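Long-range contact in TRAP dicarboxylate transporter-DctP subunit (Rhodobacter sphaeroides, PDB 4PE3), which probably captures a small organic acid in the periplasm as the solute-binding component of a TRAP transport system: residues A[171-181]-A[207-215]. Residues are numbered along the deposited sequence; the frame is centred on the assembly and turned at random.
Sequences GVKVRSPEGLI and GVIDAADYS. With ZN (zinc ion), chain F.
Val-174 and Arg-175 pair with Ala-211 and Ala-212 as neighbouring parallel strands inside a four-stranded mixed sheet of this family 7 solute-binding protein; the chain between them runs through helix 180-187, strand 191-193, which flanks the other edge of 173-175, and helix 200-206. The backbone ladder has Arg-175 N donating to Ala-211 O and Asp-213 N to Arg-175 O, each at 2.9 Å. Where the ladder begins, a side chain takes over: Asp-210 OD2 accepts from Lys-173 N at 2.9 Å, nearly straight (167°), while Asp-210 N returns a bond to Lys-173 O. The lysine chain crosses the aspartate side chain at a slant, CE lying 3.3 Å from Asp-210 OD2, but Lys-173 NZ stays 4.2 Å from Asp-210 OD1, too far for a salt bridge. In alpha/beta folds, binding residues often follow the C-terminal ends of parallel strands; here a zinc ion sits there. A first torsion of 177° swings Asp-213 CG away from the backbone N, and OD1 reaches the zinc at 2.0 Å; Tyr-214 O, Glu-155 and two waters also coordinate it. Asp-213 OD2 is turned to one of these waters and to His-238; Ile-181 CD1 lies 3.5 Å from this oxygen, and Pro-177 CD also borders it. Arg-175 bends at chi2 (-95°) and runs along the strand, its NH1 donating to Asp-213 O at 2.9 Å from above the carbonyl plane, while NE and NH2 are hydrogen-bonded to Leu-195 O and Ser-197 OG, three bonds that fix the guanidinium's rotation.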
loop_
_atom_site.group_PDB
_atom_site.type_symbol
_atom_site.label_atom_id
_atom_site.label_comp_id
_atom_site.label_asym_id
_atom_site.label_seq_id
_atom_site.Cartn_x
_atom_site.Cartn_y
_atom_site.Cartn_z
ATOM N N GLY A 171 1.464 24.931 -7.241
ATOM C CA GLY A 171 1.672 25.917 -6.192
ATOM C C GLY A 171 1.198 25.512 -4.801
ATOM O O GLY A 171 1.464 26.218 -3.821
ATOM N N VAL A 172 0.484 24.398 -4.682
ATOM C CA VAL A 172 -0.100 23.998 -3.397
ATOM C C VAL A 172 0.988 23.449 -2.503
ATOM O O VAL A 172 1.812 22.640 -2.937
ATOM C CB VAL A 172 -1.189 22.933 -3.628
ATOM C CG1 VAL A 172 -1.790 22.458 -2.328
ATOM C CG2 VAL A 172 -2.279 23.523 -4.566
ATOM N N LYS A 173 1.000 23.907 -1.252
ATOM C CA LYS A 173 1.908 23.392 -0.247
ATOM C C LYS A 173 1.326 22.098 0.288
ATOM O O LYS A 173 0.301 22.120 0.950
ATOM C CB LYS A 173 2.110 24.405 0.880
ATOM C CG LYS A 173 2.899 25.618 0.419
ATOM C CD LYS A 173 2.783 26.821 1.353
ATOM C CE LYS A 173 1.446 27.588 1.148
ATOM N NZ LYS A 173 1.366 28.952 1.798
ATOM N N VAL A 174 1.966 20.976 -0.051
ATOM C CA VAL A 174 1.455 19.643 0.284
ATOM C C VAL A 174 2.405 18.906 1.210
ATOM O O VAL A 174 3.540 18.625 0.838
ATOM C CB VAL A 174 1.313 18.779 -1.006
ATOM C CG1 VAL A 174 0.795 17.391 -0.674
ATOM C CG2 VAL A 174 0.435 19.454 -2.049
ATOM N N ARG A 175 1.973 18.610 2.432
ATOM C CA ARG A 175 2.767 17.736 3.282
ATOM C C ARG A 175 2.982 16.387 2.586
ATOM O O ARG A 175 2.024 15.694 2.251
ATOM C CB ARG A 175 2.103 17.538 4.643
ATOM C CG ARG A 175 2.941 16.691 5.596
ATOM C CD ARG A 175 2.554 15.239 5.582
ATOM N NE ARG A 175 3.332 14.503 6.584
ATOM C CZ ARG A 175 3.028 13.296 7.041
ATOM N NH1 ARG A 175 1.969 12.648 6.574
ATOM N NH2 ARG A 175 3.799 12.737 7.973
ATOM N N SER A 176 4.248 16.029 2.427
ATOM C CA SER A 176 4.626 14.882 1.603
ATOM C C SER A 176 5.765 14.145 2.285
ATOM O O SER A 176 6.772 14.749 2.606
ATOM C CB SER A 176 5.124 15.355 0.228
ATOM O OG SER A 176 4.185 16.097 -0.530
ATOM N N PRO A 177 5.631 12.830 2.476
ATOM C CA PRO A 177 6.813 12.071 2.879
ATOM C C PRO A 177 7.944 12.232 1.869
ATOM O O PRO A 177 7.703 12.315 0.662
ATOM C CB PRO A 177 6.295 10.635 2.905
ATOM C CG PRO A 177 4.842 10.769 3.230
ATOM C CD PRO A 177 4.425 11.990 2.466
ATOM N N GLU A 178 9.161 12.326 2.388
ATOM C CA GLU A 178 10.409 12.291 1.642
ATOM C C GLU A 178 10.421 11.166 0.622
ATOM O O GLU A 178 9.925 10.081 0.899
ATOM C CB GLU A 178 11.521 11.962 2.645
ATOM C CG GLU A 178 12.769 12.736 2.524
ATOM C CD GLU A 178 13.542 12.695 3.824
ATOM O OE1 GLU A 178 14.390 11.810 4.013
ATOM O OE2 GLU A 178 13.263 13.540 4.665
ATOM N N GLY A 179 11.035 11.409 -0.537
ATOM C CA GLY A 179 11.156 10.382 -1.553
ATOM C C GLY A 179 10.143 10.503 -2.678
ATOM O O GLY A 179 9.802 11.594 -3.123
ATOM N N LEU A 180 9.654 9.366 -3.140
ATOM C CA LEU A 180 8.854 9.342 -4.352
ATOM C C LEU A 180 7.567 10.153 -4.205
ATOM O O LEU A 180 7.157 10.818 -5.152
ATOM C CB LEU A 180 8.563 7.901 -4.764
ATOM C CG LEU A 180 7.821 7.711 -6.084
ATOM C CD1 LEU A 180 8.585 8.305 -7.273
ATOM C CD2 LEU A 180 7.573 6.216 -6.279
ATOM N N ILE A 181 6.925 10.143 -3.045
ATOM C CA ILE A 181 5.710 10.955 -2.892
ATOM C C ILE A 181 6.013 12.437 -3.094
ATOM O O ILE A 181 5.368 13.098 -3.911
ATOM C CB ILE A 181 5.000 10.722 -1.544
ATOM C CG1 ILE A 181 4.476 9.293 -1.503
ATOM C CG2 ILE A 181 3.853 11.699 -1.366
ATOM C CD1 ILE A 181 4.025 8.840 -0.115
ATOM N N GLY A 207 -1.637 27.478 8.159
ATOM C CA GLY A 207 -1.356 27.902 6.801
ATOM C C GLY A 207 0.030 27.543 6.315
ATOM O O GLY A 207 0.441 27.963 5.233
ATOM N N VAL A 208 0.748 26.732 7.096
ATOM C CA VAL A 208 2.072 26.259 6.685
ATOM C C VAL A 208 1.950 25.282 5.520
ATOM O O VAL A 208 2.812 25.220 4.632
ATOM C CB VAL A 208 2.780 25.558 7.848
ATOM C CG1 VAL A 208 4.047 24.867 7.368
ATOM C CG2 VAL A 208 3.079 26.563 8.951
ATOM N N ILE A 209 0.882 24.498 5.530
ATOM C CA ILE A 209 0.494 23.669 4.399
ATOM C C ILE A 209 -0.975 23.913 4.045
ATOM O O ILE A 209 -1.778 24.341 4.879
ATOM C CB ILE A 209 0.704 22.157 4.681
ATOM C CG1 ILE A 209 0.012 21.765 5.992
ATOM C CG2 ILE A 209 2.189 21.832 4.743
ATOM C CD1 ILE A 209 0.043 20.274 6.295
ATOM N N ASP A 210 -1.311 23.623 2.797
ATOM C CA ASP A 210 -2.647 23.746 2.246
ATOM C C ASP A 210 -3.320 22.388 2.050
ATOM O O ASP A 210 -4.530 22.283 1.866
ATOM C CB ASP A 210 -2.583 24.350 0.816
ATOM C CG ASP A 210 -1.791 25.656 0.711
ATOM O OD1 ASP A 210 -2.109 26.629 1.431
ATOM O OD2 ASP A 210 -0.893 25.750 -0.169
ATOM N N ALA A 211 -2.513 21.336 2.066
ATOM C CA ALA A 211 -2.961 19.985 1.728
ATOM C C ALA A 211 -1.968 18.979 2.312
ATOM O O ALA A 211 -0.857 19.344 2.691
ATOM C CB ALA A 211 -3.043 19.821 0.214
ATOM N N ALA A 212 -2.344 17.713 2.352
ATOM C CA ALA A 212 -1.471 16.718 2.938
ATOM C C ALA A 212 -1.759 15.316 2.506
ATOM O O ALA A 212 -2.906 14.909 2.378
ATOM C CB ALA A 212 -1.566 16.777 4.471
ATOM N N ASP A 213 -0.670 14.571 2.325
ATOM C CA ASP A 213 -0.677 13.137 2.538
ATOM C C ASP A 213 -0.878 12.888 4.020
ATOM O O ASP A 213 -0.143 13.436 4.826
ATOM C CB ASP A 213 0.682 12.578 2.074
ATOM C CG ASP A 213 0.832 11.097 2.320
ATOM O OD1 ASP A 213 0.543 10.635 3.444
ATOM O OD2 ASP A 213 1.279 10.384 1.391
ATOM N N TYR A 214 -1.867 12.085 4.384
ATOM C CA TYR A 214 -1.991 11.632 5.752
ATOM C C TYR A 214 -2.273 10.133 5.674
ATOM O O TYR A 214 -1.316 9.334 5.400
ATOM C CB TYR A 214 -3.018 12.467 6.543
ATOM C CG TYR A 214 -2.871 12.311 8.044
ATOM C CD1 TYR A 214 -1.765 12.825 8.709
ATOM C CD2 TYR A 214 -3.817 11.624 8.783
ATOM C CE1 TYR A 214 -1.605 12.654 10.069
ATOM C CE2 TYR A 214 -3.670 11.456 10.155
ATOM C CZ TYR A 214 -2.572 11.983 10.775
ATOM O OH TYR A 214 -2.445 11.826 12.133
ATOM N N SER A 215 -3.537 9.736 5.749
ATOM C CA SER A 215 -3.917 8.335 5.844
ATOM C C SER A 215 -5.173 8.009 5.020
ATOM O O SER A 215 -5.519 8.762 4.090
ATOM C CB SER A 215 -4.115 7.977 7.322
ATOM O OG SER A 215 -4.342 6.593 7.551
HETATM ZN ZN ZN F . 0.265 8.694 3.742
HETATM O O HOH W 1 1.415 7.871 2.192
HETATM O O HOH W 2 1.351 8.282 5.367
#